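Local coordinates for protein taurine dioxygenase (Burkholderia ambifaria, PDB 5VN6) that probably catalyses the iron- and 2-oxoglutarate-dependent hydroxylation of taurine, as a member of the TfdA dioxygenase family, at residues P127-D132 with R248-K253; A154-R159 with F210-T215; H32-F37 with A66-E71; P115-V120 with D260-Q265; S161-F166 with K174-K179. One frame throughout, in Å; residues are numbered along the deposited sequence.

Contact 1 (P127-D132 with R248-K253)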
# COMPACT_ATOMS: atom_id res chain seq x y z
N PRO A 127 1.89 -9.89 -18.50
CA PRO A 127 1.18 -11.04 -17.95
C PRO A 127 -0.22 -10.67 -17.51
O PRO A 127 -0.50 -9.50 -17.19
CB PRO A 127 2.06 -11.45 -16.75
CG PRO A 127 2.68 -10.16 -16.30
CD PRO A 127 2.85 -9.31 -17.55
N PRO A 128 -1.15 -11.64 -17.48
CA PRO A 128 -2.53 -11.31 -17.09
C PRO A 128 -2.67 -10.90 -15.64
O PRO A 128 -3.61 -10.17 -15.30
CB PRO A 128 -3.28 -12.62 -17.37
CG PRO A 128 -2.23 -13.69 -17.29
CD PRO A 128 -0.98 -13.06 -17.82
N VAL A 129 -1.76 -11.35 -14.78
CA VAL A 129 -1.78 -10.99 -13.37
C VAL A 129 -0.39 -10.53 -12.96
O VAL A 129 0.63 -11.02 -13.47
CB VAL A 129 -2.25 -12.16 -12.47
CG1 VAL A 129 -3.55 -12.76 -13.00
CG2 VAL A 129 -1.17 -13.24 -12.39
N GLY A 130 -0.34 -9.57 -12.05
CA GLY A 130 0.90 -9.12 -11.46
C GLY A 130 1.40 -7.82 -12.07
O GLY A 130 0.97 -7.39 -13.15
N GLY A 131 2.33 -7.18 -11.37
CA GLY A 131 2.96 -5.98 -11.89
C GLY A 131 2.15 -4.70 -11.80
O GLY A 131 2.34 -3.80 -12.63
N ASP A 132 1.25 -4.60 -10.82
CA ASP A 132 0.50 -3.36 -10.59
C ASP A 132 1.46 -2.20 -10.31
O ASP A 132 2.58 -2.38 -9.86
CB ASP A 132 -0.44 -3.52 -9.40
CG ASP A 132 -1.59 -4.45 -9.67
OD1 ASP A 132 -1.66 -5.00 -10.79
OD2 ASP A 132 -2.41 -4.64 -8.75
N ARG A 248 -3.96 2.06 -6.51
CA ARG A 248 -3.30 0.90 -7.10
C ARG A 248 -3.95 0.58 -8.43
O ARG A 248 -5.17 0.44 -8.51
CB ARG A 248 -3.37 -0.33 -6.17
CG ARG A 248 -2.70 -1.57 -6.77
CD ARG A 248 -2.12 -2.47 -5.70
NE ARG A 248 -1.55 -3.70 -6.26
CZ ARG A 248 -0.72 -4.51 -5.60
NH1 ARG A 248 -0.25 -5.61 -6.18
NH2 ARG A 248 -0.36 -4.23 -4.36
N TRP A 249 -3.14 0.48 -9.48
CA TRP A 249 -3.64 0.33 -10.84
C TRP A 249 -3.18 -1.00 -11.40
O TRP A 249 -2.01 -1.37 -11.24
CB TRP A 249 -3.16 1.48 -11.73
CG TRP A 249 -3.50 1.39 -13.18
CD1 TRP A 249 -2.63 1.15 -14.22
CD2 TRP A 249 -4.79 1.57 -13.78
NE1 TRP A 249 -3.30 1.17 -15.41
CE2 TRP A 249 -4.63 1.41 -15.18
CE3 TRP A 249 -6.07 1.83 -13.27
CZ2 TRP A 249 -5.70 1.54 -16.08
CZ3 TRP A 249 -7.14 1.94 -14.17
CH2 TRP A 249 -6.94 1.80 -15.56
N ARG A 250 -4.11 -1.73 -12.02
CA ARG A 250 -3.81 -3.00 -12.66
C ARG A 250 -3.73 -2.80 -14.16
O ARG A 250 -4.67 -2.27 -14.76
CB ARG A 250 -4.86 -4.05 -12.33
CG ARG A 250 -4.51 -5.39 -12.92
CD ARG A 250 -5.44 -6.47 -12.40
NE ARG A 250 -5.20 -7.73 -13.08
CZ ARG A 250 -5.84 -8.86 -12.82
NH1 ARG A 250 -6.78 -8.90 -11.88
NH2 ARG A 250 -5.54 -9.96 -13.50
N TRP A 251 -2.62 -3.21 -14.76
CA TRP A 251 -2.37 -2.97 -16.18
C TRP A 251 -3.09 -3.98 -17.06
O TRP A 251 -3.23 -5.16 -16.72
CB TRP A 251 -0.87 -3.02 -16.47
CG TRP A 251 -0.12 -1.92 -15.80
CD1 TRP A 251 0.55 -1.98 -14.61
CD2 TRP A 251 0.00 -0.57 -16.27
NE1 TRP A 251 1.10 -0.74 -14.31
CE2 TRP A 251 0.77 0.14 -15.32
CE3 TRP A 251 -0.46 0.10 -17.41
CZ2 TRP A 251 1.10 1.48 -15.48
CZ3 TRP A 251 -0.15 1.45 -17.55
CH2 TRP A 251 0.63 2.12 -16.59
N LYS A 252 -3.52 -3.50 -18.23
CA LYS A 252 -4.01 -4.32 -19.33
C LYS A 252 -3.32 -3.83 -20.60
O LYS A 252 -2.72 -2.76 -20.63
CB LYS A 252 -5.53 -4.23 -19.49
CG LYS A 252 -6.33 -4.66 -18.25
CD LYS A 252 -6.32 -6.16 -18.08
CE LYS A 252 -6.89 -6.57 -16.73
NZ LYS A 252 -6.65 -8.02 -16.50
N LYS A 253 -3.43 -4.62 -21.68
CA LYS A 253 -2.81 -4.21 -22.93
C LYS A 253 -3.35 -2.85 -23.37
O LYS A 253 -4.56 -2.59 -23.29
CB LYS A 253 -3.06 -5.25 -24.02
O HOH W 1 -3.72 -7.68 -15.64
O HOH W 2 -0.83 -5.10 -13.40
O HOH W 3 0.15 -6.87 -8.85

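Contact 2 (A154-R159 with F210-T215)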
# COMPACT_ATOMS: atom_id res chain seq x y z
N ALA A 154 9.63 23.16 7.90
CA ALA A 154 9.31 24.23 6.95
C ALA A 154 10.52 24.68 6.13
O ALA A 154 10.42 24.81 4.90
CB ALA A 154 8.71 25.42 7.70
N ASP A 155 11.68 24.87 6.76
CA ASP A 155 12.85 25.35 6.03
C ASP A 155 13.88 24.25 5.74
O ASP A 155 14.97 24.55 5.25
CB ASP A 155 13.52 26.52 6.78
CG ASP A 155 14.02 26.15 8.17
OD1 ASP A 155 14.25 24.95 8.45
OD2 ASP A 155 14.17 27.06 9.01
N LEU A 156 13.55 22.99 6.01
CA LEU A 156 14.52 21.92 5.79
C LEU A 156 14.77 21.70 4.31
O LEU A 156 13.88 21.83 3.47
CB LEU A 156 14.02 20.62 6.43
CG LEU A 156 14.10 20.53 7.96
CD1 LEU A 156 13.56 19.17 8.49
CD2 LEU A 156 15.55 20.79 8.42
N ARG A 157 16.01 21.34 3.99
CA ARG A 157 16.41 20.91 2.66
C ARG A 157 17.13 19.58 2.81
O ARG A 157 17.66 19.27 3.88
CB ARG A 157 17.32 21.95 1.98
CG ARG A 157 16.73 23.36 2.00
CD ARG A 157 17.63 24.45 1.38
NE ARG A 157 17.95 24.18 -0.02
CZ ARG A 157 17.09 24.32 -1.02
NH1 ARG A 157 15.84 24.71 -0.77
NH2 ARG A 157 17.45 24.05 -2.27
N ALA A 158 17.16 18.80 1.74
CA ALA A 158 17.69 17.44 1.84
C ALA A 158 18.27 17.04 0.50
O ALA A 158 17.93 17.61 -0.54
CB ALA A 158 16.59 16.46 2.27
N ARG A 159 19.16 16.04 0.51
CA ARG A 159 19.85 15.61 -0.70
C ARG A 159 19.32 14.27 -1.20
O ARG A 159 18.98 13.38 -0.40
CB ARG A 159 21.37 15.56 -0.49
CG ARG A 159 22.00 16.96 -0.73
CD ARG A 159 23.52 17.02 -0.67
NE ARG A 159 23.96 18.40 -0.51
CZ ARG A 159 24.05 19.30 -1.50
NH1 ARG A 159 23.76 18.97 -2.75
NH2 ARG A 159 24.45 20.53 -1.24
N PHE A 210 18.98 15.21 5.66
CA PHE A 210 18.81 16.66 5.71
C PHE A 210 20.18 17.32 5.75
O PHE A 210 21.09 16.83 6.43
CB PHE A 210 18.03 17.10 6.95
CG PHE A 210 16.65 16.51 7.06
CD1 PHE A 210 15.69 16.74 6.08
CD2 PHE A 210 16.31 15.76 8.18
CE1 PHE A 210 14.40 16.19 6.21
CE2 PHE A 210 15.03 15.20 8.31
CZ PHE A 210 14.08 15.42 7.34
N THR A 211 20.30 18.46 5.07
CA THR A 211 21.55 19.21 5.06
C THR A 211 21.57 20.37 6.03
O THR A 211 22.66 20.86 6.37
CB THR A 211 21.85 19.76 3.66
OG1 THR A 211 20.70 20.45 3.16
CG2 THR A 211 22.24 18.64 2.68
N ASN A 212 20.41 20.86 6.47
CA ASN A 212 20.35 22.07 7.29
C ASN A 212 19.51 21.85 8.54
O ASN A 212 18.86 22.78 9.03
CB ASN A 212 19.84 23.26 6.47
CG ASN A 212 18.43 23.04 5.91
OD1 ASN A 212 17.86 21.92 5.96
ND2 ASN A 212 17.84 24.12 5.38
N PHE A 213 19.53 20.62 9.07
CA PHE A 213 18.79 20.26 10.27
C PHE A 213 19.47 20.75 11.54
O PHE A 213 18.79 21.19 12.48
CB PHE A 213 18.61 18.74 10.31
CG PHE A 213 17.84 18.24 11.50
CD1 PHE A 213 16.46 18.04 11.42
CD2 PHE A 213 18.49 17.98 12.72
CE1 PHE A 213 15.75 17.59 12.52
CE2 PHE A 213 17.79 17.53 13.82
CZ PHE A 213 16.41 17.33 13.72
N HIS A 214 20.80 20.64 11.61
CA HIS A 214 21.52 20.87 12.85
C HIS A 214 21.57 22.36 13.19
O HIS A 214 22.49 23.07 12.78
CB HIS A 214 22.92 20.26 12.72
CG HIS A 214 23.63 20.04 14.03
ND1 HIS A 214 23.67 20.99 15.02
CD2 HIS A 214 24.41 19.02 14.45
CE1 HIS A 214 24.41 20.55 16.02
NE2 HIS A 214 24.88 19.35 15.70
N THR A 215 20.55 22.86 13.89
CA THR A 215 20.41 24.24 14.32
C THR A 215 20.13 24.27 15.81
O THR A 215 19.66 23.27 16.38
CB THR A 215 19.25 24.94 13.58
OG1 THR A 215 18.01 24.32 13.95
CG2 THR A 215 19.43 24.86 12.05
O HOH W 4 17.34 24.79 9.40

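Contact 3 (H32-F37 with A66-E71)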
# COMPACT_ATOMS: atom_id res chain seq x y z
N HIS A 32 -4.52 17.24 -31.38
CA HIS A 32 -4.96 18.37 -32.18
C HIS A 32 -6.18 19.10 -31.63
O HIS A 32 -6.47 20.21 -32.09
CB HIS A 32 -5.25 17.93 -33.62
CG HIS A 32 -4.15 17.11 -34.22
ND1 HIS A 32 -4.19 15.73 -34.27
CD2 HIS A 32 -2.97 17.48 -34.77
CE1 HIS A 32 -3.09 15.29 -34.84
NE2 HIS A 32 -2.33 16.32 -35.15
N ASP A 33 -6.90 18.51 -30.67
CA ASP A 33 -8.06 19.17 -30.06
C ASP A 33 -7.58 19.88 -28.80
O ASP A 33 -7.34 19.26 -27.76
CB ASP A 33 -9.16 18.16 -29.76
CG ASP A 33 -10.43 18.81 -29.21
OD1 ASP A 33 -10.41 20.01 -28.91
OD2 ASP A 33 -11.46 18.10 -29.09
N ASP A 34 -7.43 21.21 -28.90
CA ASP A 34 -6.90 22.01 -27.79
C ASP A 34 -7.84 22.02 -26.60
O ASP A 34 -7.38 22.07 -25.45
CB ASP A 34 -6.63 23.44 -28.27
CG ASP A 34 -5.44 23.52 -29.20
OD1 ASP A 34 -4.80 22.49 -29.46
OD2 ASP A 34 -5.15 24.64 -29.68
N GLY A 35 -9.15 22.03 -26.83
CA GLY A 35 -10.09 21.97 -25.72
C GLY A 35 -10.00 20.66 -24.97
O GLY A 35 -9.93 20.64 -23.74
N LEU A 36 -9.94 19.54 -25.70
CA LEU A 36 -9.81 18.25 -25.04
C LEU A 36 -8.51 18.18 -24.23
O LEU A 36 -8.51 17.71 -23.09
CB LEU A 36 -9.88 17.10 -26.05
CG LEU A 36 -9.61 15.72 -25.43
CD1 LEU A 36 -10.62 15.42 -24.32
CD2 LEU A 36 -9.65 14.62 -26.47
N PHE A 37 -7.41 18.67 -24.80
CA PHE A 37 -6.16 18.62 -24.05
C PHE A 37 -6.21 19.49 -22.81
O PHE A 37 -5.66 19.11 -21.77
CB PHE A 37 -4.95 19.04 -24.89
CG PHE A 37 -3.69 18.99 -24.10
CD1 PHE A 37 -3.13 17.77 -23.78
CD2 PHE A 37 -3.12 20.14 -23.59
CE1 PHE A 37 -2.00 17.69 -23.01
CE2 PHE A 37 -1.98 20.07 -22.81
CZ PHE A 37 -1.42 18.84 -22.52
N ALA A 66 2.36 13.42 -25.28
CA ALA A 66 3.17 13.80 -24.12
C ALA A 66 3.83 15.16 -24.32
O ALA A 66 4.01 15.92 -23.37
CB ALA A 66 4.24 12.75 -23.86
N ARG A 67 4.18 15.47 -25.57
CA ARG A 67 4.83 16.73 -25.91
C ARG A 67 3.92 17.93 -25.63
O ARG A 67 4.41 19.04 -25.40
CB ARG A 67 5.23 16.65 -27.38
CG ARG A 67 5.83 17.86 -27.96
CD ARG A 67 7.21 18.08 -27.42
NE ARG A 67 7.74 19.30 -28.02
CZ ARG A 67 7.40 20.52 -27.61
NH1 ARG A 67 6.54 20.65 -26.60
NH2 ARG A 67 7.91 21.59 -28.21
N ARG A 68 2.61 17.73 -25.64
CA ARG A 68 1.66 18.77 -25.25
C ARG A 68 1.86 19.26 -23.82
O ARG A 68 1.40 20.36 -23.48
CB ARG A 68 0.24 18.24 -25.39
CG ARG A 68 -0.20 17.97 -26.79
CD ARG A 68 -0.65 19.25 -27.42
NE ARG A 68 -2.07 19.21 -27.77
CZ ARG A 68 -2.83 20.28 -27.89
NH1 ARG A 68 -2.33 21.49 -27.69
NH2 ARG A 68 -4.11 20.15 -28.22
N PHE A 69 2.49 18.47 -22.94
CA PHE A 69 2.77 18.93 -21.58
C PHE A 69 4.06 19.74 -21.49
O PHE A 69 4.26 20.45 -20.49
CB PHE A 69 2.83 17.75 -20.61
CG PHE A 69 1.51 17.07 -20.39
CD1 PHE A 69 1.23 15.87 -21.01
CD2 PHE A 69 0.55 17.65 -19.58
CE1 PHE A 69 0.01 15.24 -20.81
CE2 PHE A 69 -0.67 17.04 -19.38
CZ PHE A 69 -0.95 15.82 -19.99
N GLY A 70 4.94 19.62 -22.46
CA GLY A 70 6.20 20.32 -22.47
C GLY A 70 7.22 19.50 -23.23
O GLY A 70 6.95 18.39 -23.67
N GLU A 71 8.42 20.08 -23.35
CA GLU A 71 9.52 19.35 -23.98
C GLU A 71 9.73 18.02 -23.27
O GLU A 71 9.52 17.89 -22.06
CB GLU A 71 10.80 20.19 -23.92

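Contact 4 (P115-V120 with D260-Q265)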
# COMPACT_ATOMS: atom_id res chain seq x y z
N PRO A 115 14.12 17.57 -11.63
CA PRO A 115 13.42 16.31 -11.83
C PRO A 115 12.29 16.48 -12.82
O PRO A 115 11.72 17.58 -12.97
CB PRO A 115 12.90 15.97 -10.42
CG PRO A 115 13.80 16.71 -9.49
CD PRO A 115 14.21 17.96 -10.21
N PRO A 116 11.90 15.40 -13.51
CA PRO A 116 10.87 15.51 -14.56
C PRO A 116 9.51 15.94 -14.03
O PRO A 116 9.13 15.66 -12.89
CB PRO A 116 10.80 14.08 -15.14
CG PRO A 116 11.48 13.20 -14.13
CD PRO A 116 12.50 14.06 -13.45
N PHE A 117 8.76 16.58 -14.93
CA PHE A 117 7.39 17.02 -14.68
C PHE A 117 6.46 15.83 -14.47
O PHE A 117 5.59 15.85 -13.58
CB PHE A 117 6.99 17.88 -15.90
CG PHE A 117 5.50 18.10 -16.10
CD1 PHE A 117 4.97 19.38 -15.95
CD2 PHE A 117 4.67 17.09 -16.59
CE1 PHE A 117 3.62 19.63 -16.19
CE2 PHE A 117 3.32 17.33 -16.82
CZ PHE A 117 2.80 18.60 -16.63
N GLY A 118 6.65 14.79 -15.27
CA GLY A 118 5.74 13.67 -15.26
C GLY A 118 6.02 12.78 -16.45
O GLY A 118 7.06 12.92 -17.11
N CYS A 119 5.05 11.91 -16.74
CA CYS A 119 5.27 10.80 -17.65
C CYS A 119 3.95 10.32 -18.23
O CYS A 119 2.90 10.36 -17.57
CB CYS A 119 5.98 9.66 -16.89
SG CYS A 119 6.44 8.24 -17.86
N VAL A 120 4.01 9.83 -19.47
CA VAL A 120 2.91 9.13 -20.11
C VAL A 120 3.40 7.72 -20.40
O VAL A 120 4.29 7.52 -21.23
CB VAL A 120 2.43 9.81 -21.40
CG1 VAL A 120 1.30 8.99 -22.00
CG2 VAL A 120 2.02 11.27 -21.15
N ASP A 260 1.55 13.35 -12.64
CA ASP A 260 2.26 14.57 -12.27
C ASP A 260 3.32 14.17 -11.25
O ASP A 260 3.02 13.97 -10.08
CB ASP A 260 1.27 15.61 -11.73
CG ASP A 260 1.96 16.91 -11.23
OD1 ASP A 260 3.20 16.98 -11.11
OD2 ASP A 260 1.23 17.88 -10.96
N ASN A 261 4.57 14.09 -11.71
CA ASN A 261 5.65 13.59 -10.88
C ASN A 261 6.01 14.56 -9.76
O ASN A 261 6.62 14.15 -8.77
CB ASN A 261 6.86 13.31 -11.78
CG ASN A 261 8.00 12.62 -11.05
OD1 ASN A 261 7.81 11.54 -10.46
ND2 ASN A 261 9.20 13.20 -11.14
N ARG A 262 5.60 15.81 -9.88
CA ARG A 262 5.90 16.81 -8.87
C ARG A 262 5.07 16.59 -7.62
O ARG A 262 5.54 16.88 -6.51
CB ARG A 262 5.66 18.21 -9.43
CG ARG A 262 6.35 18.43 -10.76
CD ARG A 262 5.77 19.63 -11.50
NE ARG A 262 4.38 19.41 -11.89
CZ ARG A 262 3.70 20.25 -12.66
NH1 ARG A 262 4.30 21.35 -13.13
NH2 ARG A 262 2.44 19.99 -12.97
N ALA A 263 3.85 16.10 -7.78
CA ALA A 263 2.92 15.97 -6.66
C ALA A 263 2.82 14.56 -6.11
O ALA A 263 2.13 14.37 -5.11
CB ALA A 263 1.51 16.44 -7.09
N THR A 264 3.45 13.58 -6.73
CA THR A 264 3.24 12.18 -6.39
C THR A 264 4.55 11.44 -6.18
O THR A 264 5.63 11.89 -6.57
CB THR A 264 2.46 11.45 -7.50
OG1 THR A 264 3.25 11.42 -8.70
CG2 THR A 264 1.14 12.15 -7.78
N GLN A 265 4.43 10.26 -5.57
CA GLN A 265 5.42 9.21 -5.70
C GLN A 265 4.73 8.00 -6.31
O GLN A 265 3.50 7.91 -6.33
CB GLN A 265 6.05 8.87 -4.33
CG GLN A 265 6.62 10.10 -3.66
CD GLN A 265 7.31 9.82 -2.37
OE1 GLN A 265 7.54 8.66 -1.98
NE2 GLN A 265 7.65 10.89 -1.66

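Contact 5 (S161-F166 with K174-K179)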
# COMPACT_ATOMS: atom_id res chain seq x y z
N SER A 161 20.11 11.16 -3.97
CA SER A 161 21.37 10.64 -4.48
C SER A 161 21.14 9.50 -5.46
O SER A 161 20.48 8.52 -5.13
CB SER A 161 22.26 10.15 -3.32
OG SER A 161 23.34 9.39 -3.81
N ILE A 162 21.73 9.62 -6.65
CA ILE A 162 21.74 8.44 -7.50
C ILE A 162 22.89 7.53 -7.09
O ILE A 162 22.82 6.30 -7.27
CB ILE A 162 21.82 8.81 -9.00
CG1 ILE A 162 21.50 7.58 -9.85
CG2 ILE A 162 23.21 9.32 -9.37
CD1 ILE A 162 21.30 7.88 -11.31
N GLU A 163 23.95 8.11 -6.51
CA GLU A 163 25.08 7.32 -6.02
C GLU A 163 24.63 6.21 -5.08
O GLU A 163 25.07 5.06 -5.20
CB GLU A 163 26.09 8.22 -5.30
CG GLU A 163 27.15 7.38 -4.61
CD GLU A 163 28.13 8.17 -3.78
OE1 GLU A 163 27.75 9.15 -3.13
OE2 GLU A 163 29.31 7.78 -3.78
N ALA A 164 23.77 6.55 -4.11
CA ALA A 164 23.38 5.62 -3.05
C ALA A 164 22.22 4.71 -3.44
O ALA A 164 21.88 3.80 -2.67
CB ALA A 164 23.03 6.39 -1.77
N SER A 165 21.60 4.94 -4.59
CA SER A 165 20.55 4.03 -5.04
C SER A 165 21.06 3.20 -6.21
O SER A 165 21.51 2.07 -6.02
CB SER A 165 19.27 4.80 -5.39
OG SER A 165 19.55 5.92 -6.23
N PHE A 166 21.02 3.76 -7.43
CA PHE A 166 21.44 3.02 -8.62
C PHE A 166 22.94 2.72 -8.62
O PHE A 166 23.37 1.66 -9.08
CB PHE A 166 21.05 3.78 -9.89
CG PHE A 166 19.58 3.73 -10.19
CD1 PHE A 166 18.70 4.62 -9.58
CD2 PHE A 166 19.07 2.78 -11.06
CE1 PHE A 166 17.34 4.58 -9.84
CE2 PHE A 166 17.70 2.73 -11.33
CZ PHE A 166 16.83 3.63 -10.72
N LYS A 174 32.88 2.83 -11.14
CA LYS A 174 31.67 3.22 -11.84
C LYS A 174 30.72 3.99 -10.93
O LYS A 174 30.06 4.94 -11.37
CB LYS A 174 30.97 1.98 -12.42
N ARG A 175 30.67 3.63 -9.64
CA ARG A 175 29.79 4.37 -8.74
C ARG A 175 30.25 5.82 -8.59
O ARG A 175 29.43 6.75 -8.64
CB ARG A 175 29.70 3.68 -7.37
CG ARG A 175 29.04 4.57 -6.30
CD ARG A 175 28.58 3.78 -5.05
NE ARG A 175 29.68 3.22 -4.25
CZ ARG A 175 30.50 3.93 -3.47
NH1 ARG A 175 30.39 5.25 -3.41
NH2 ARG A 175 31.45 3.32 -2.76
N LEU A 176 31.55 6.03 -8.42
CA LEU A 176 32.05 7.39 -8.22
C LEU A 176 31.93 8.23 -9.50
O LEU A 176 31.61 9.42 -9.43
CB LEU A 176 33.49 7.36 -7.71
CG LEU A 176 33.74 6.79 -6.31
CD1 LEU A 176 35.17 7.09 -5.86
CD2 LEU A 176 32.73 7.34 -5.30
N ALA A 177 32.19 7.62 -10.66
CA ALA A 177 31.98 8.32 -11.93
C ALA A 177 30.52 8.72 -12.08
O ALA A 177 30.21 9.85 -12.49
CB ALA A 177 32.41 7.43 -13.10
N LEU A 178 29.60 7.81 -11.76
CA LEU A 178 28.18 8.16 -11.80
C LEU A 178 27.88 9.34 -10.89
O LEU A 178 27.13 10.25 -11.26
CB LEU A 178 27.35 6.95 -11.41
CG LEU A 178 25.83 7.15 -11.48
CD1 LEU A 178 25.42 7.22 -12.95
CD2 LEU A 178 25.13 6.03 -10.75
N LYS A 179 28.48 9.36 -9.70
CA LYS A 179 28.26 10.47 -8.78
C LYS A 179 28.78 11.78 -9.36
O LYS A 179 28.14 12.83 -9.22
CB LYS A 179 28.92 10.18 -7.43
CG LYS A 179 28.76 11.28 -6.39
CD LYS A 179 29.69 11.04 -5.20
CE LYS A 179 29.44 12.04 -4.09
NZ LYS A 179 28.14 11.72 -3.39

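Contact 1 (P127-D132 with R248-K253)
D132 and R248 meet almost perpendicularly: the carboxylate stands 85° to the guanidinium plane, yet OD2 still lies at the edge of that plane. R248 runs extended from CG to NE and gives NE to D132 OD2 over 2.8 Å, a nearly straight hydrogen bond within a salt bridge, on the anti lone pair of OD2. The CB of D132 also rests 3.2 Å from the carbonyl O of W249. R250, two residues on, reaches along the same loop in the same extended form. Its CG slides past D132 OD1, its guanidinium runs beside V129 with NH2 near CG1, and NH2 ends on P128 O at 2.6 Å, in the guanidinium plane but above the carbonyl plane. This is the loop between strands 118-125 and 133-137 of the double-stranded beta-helix core, laid against the end of strand 246-249. Three waters fill the seam. One joins P128 O, R250 NE, W251 O and K252 NZ; the next receives from W251 N and donates to G130 O and D132 OD1 (2.7 Å to the latter); the third accepts from D132 N and R248 NH1. W251 turns its ring edge to G131 O, with CD1 at 3.2 Å, takes W249 CD1 over one face, and hands NE1 to T133 OG1. R248 NH2 bonds to P243 O of the second subunit, whose T15 also packs on D132 and R248.

Contact 2 (A154-R159 with F210-T215)
N212 grips the 154-159 chain with both ends of its amide. Its OD1 accepts from R157 N at 2.8 Å, in the carbonyl plane and on a lone pair, while ND2 donates to D155 O at 2.9 Å with the acceptor 22° out of the amide plane. This two-handed hold needs CG in the crowded position between backbone N and carbonyl carbon (chi1 60°), and it carries on the strand pairing where the backbone of 210-215 turns away. One residue earlier the pairing is ordinary: T211 N bonds to R157 O at 3.0 Å, and A158 faces F210 as an antiparallel non-hydrogen-bonded pair. On the apolar side, L156 CD1 sits over the centre of the F210 ring, 3.9 Å from its centroid, a CH-pi contact. A158 CB touches F210 CD1, and the other branch of L156, CD2, packs on F213 CB. A second shell fixes the polar ends. E186 takes R157 NE through OE2 and T211 OG1 through OE1; D155 OD1 pairs with R218 NH1, and a water donates to both D155 OD1 and N212 O. T211 CG2 lies against the R159 side chain, whose NH1 goes to D184 O. Strand 157-160 runs between the edge strand 207-210 and strand 185-192, with V189 beneath L156, A158 and F210, and helix 228-237 covers that apolar face through L232, L233 and L236.

Contact 3 (H32-F37 with A66-E71)
R68 carries the polar half of this contact with a folded side chain, bent at chi2 and chi3 so that its guanidinium reaches the start of helix 34-47. NH2 donates to D34 OD1 at 2.7 Å, on the anti lone pair of that oxygen and 25° out of the guanidinium plane; NH1 adds a weak bond of 3.2 Å to the same D34 OD1. The carboxylate is therefore held through one oxygen by both terminal nitrogens. NH2 has a further acceptor in A30 O of the preceding helix 27-32, so R68 ties that helix to the next. At the helix start D33 is the N-cap: its OD1 takes a weak bond from L36 N, and its carbonyl O receives F37 N. On the other segment F69 N bonds back to A66 O, and G70 N to R67 O closes a type I turn. The apolar half is built on F37, whose CG is anti to the backbone N (chi1 180°). R68 CB lies over one face of its ring, 3.5 Å from the centroid, and the guanidinium is laid above F37 CB. The ring tip, CZ, then points into the centre of the F69 face, an edge-to-face pair with centroids 4.9 Å apart. F69 in turn leans on I284 of strand 278-284. Together they form a capped helix start, salt-bridged and ring-packed against the turn that follows helix 59-67, where G70 departs from helical angles with positive phi.

Contact 4 (P115-V120 with D260-Q265)
Both N261 and F117 carry CG anti to the backbone N (chi1 -173° and 162°), and R262 bends at chi3; these torsions bring an amide to P116 and a guanidinium to the F117 ring. N261 ND2 gives a nearly straight bond of 3.0 Å to P116 O, the acceptor lying in the amide plane. Its backbone N takes the next carbonyl, F117 O, at 2.8 Å, so one residue holds two successive peptides. F117 CE1 lies over one face of the R262 guanidinium, 3.4 Å from NH2, with ring and guanidinium planes inclined at 44°. R262 is itself fixed by D260, gripped side-on: NE donates to D260 OD1 at 2.8 Å and NH2 to OD2. OD1 also accepts R262 N, an Asx turn, while E195 pairs with R262 NH2 and H193 NE2 hydrogen-bonds to D260 OD2. These bonds would probably keep D260 ionised. N261 OD1 accepts from D108 N, which makes N261 a second-shell support for the magnesium ligand D108. G118 pairs with D260 in an antiparallel non-hydrogen-bonded bridge, its CA 3.7 Å from N261 CB. The contact sits where strand 256-260 leaves the large sheet beside strand 118-125 and turns into strand 264-268 of the smaller one; strand 278-284 flanks strand 118-125 on its other side, with I284 against F117.

Contact 5 (S161-F166 with K174-K179)
E163 leaves the 161-166 loop extended, with CG anti to the backbone N (chi1 172°), and lies across the side of helix 172-181. Its CB touches K179 CB at 4.0 Å. CG comes next, packed on the aliphatic part of R175, 3.8 Å from R175 CG. The carboxylate carbon CD rests beside K179 CD, and beyond it the two oxygens part. OE1 takes K179 NZ at 2.6 Å, the lysine bending at chi4 to meet it from above the carboxylate plane. OE2 faces R175 NH1 at 2.8 Å, in the guanidinium plane, though the hydrogen bond within this salt bridge is weak because the N-H points well off line (123°). One acid thus joins two basic residues a helical turn apart, and K179 NZ has a second acid in D184. Beside this network I162 CG2 meets L178 CG at 4.0 Å, the two side chains crossing at about a right angle. The loop is shaped from within: S161 OG accepts from A164 N, an ST motif, and S165 OG donates to S161 O. It follows directly on strand 157-160 and leads back to helix 172-181, with I162 also touching W111 and F166 stacked on Y101.

Overall arrangement
Along the chain contact 3 closes first; contact 4 then spans the longest loop, which encloses contact 1, and within that come contact 2 and finally contact 5. Contact 4 lies nearest the chain's centre, about 5 Å from it, beside the metal site of H106, D108 and H266. It touches contact 3, through A66 on V120 and F69 on F117, and shares with contact 1, about 21 Å away between centres, the three-stranded sheet of 246-249, 133-137 and 264-268. Contacts 1 and 2 fall on opposite sides of the chain's centre, about 39 Å apart between centres. Contacts 2 and 5 adjoin in sequence, the 161-166 loop following strand 157-160. Both lie toward the periphery, while contact 1 reaches the second subunit.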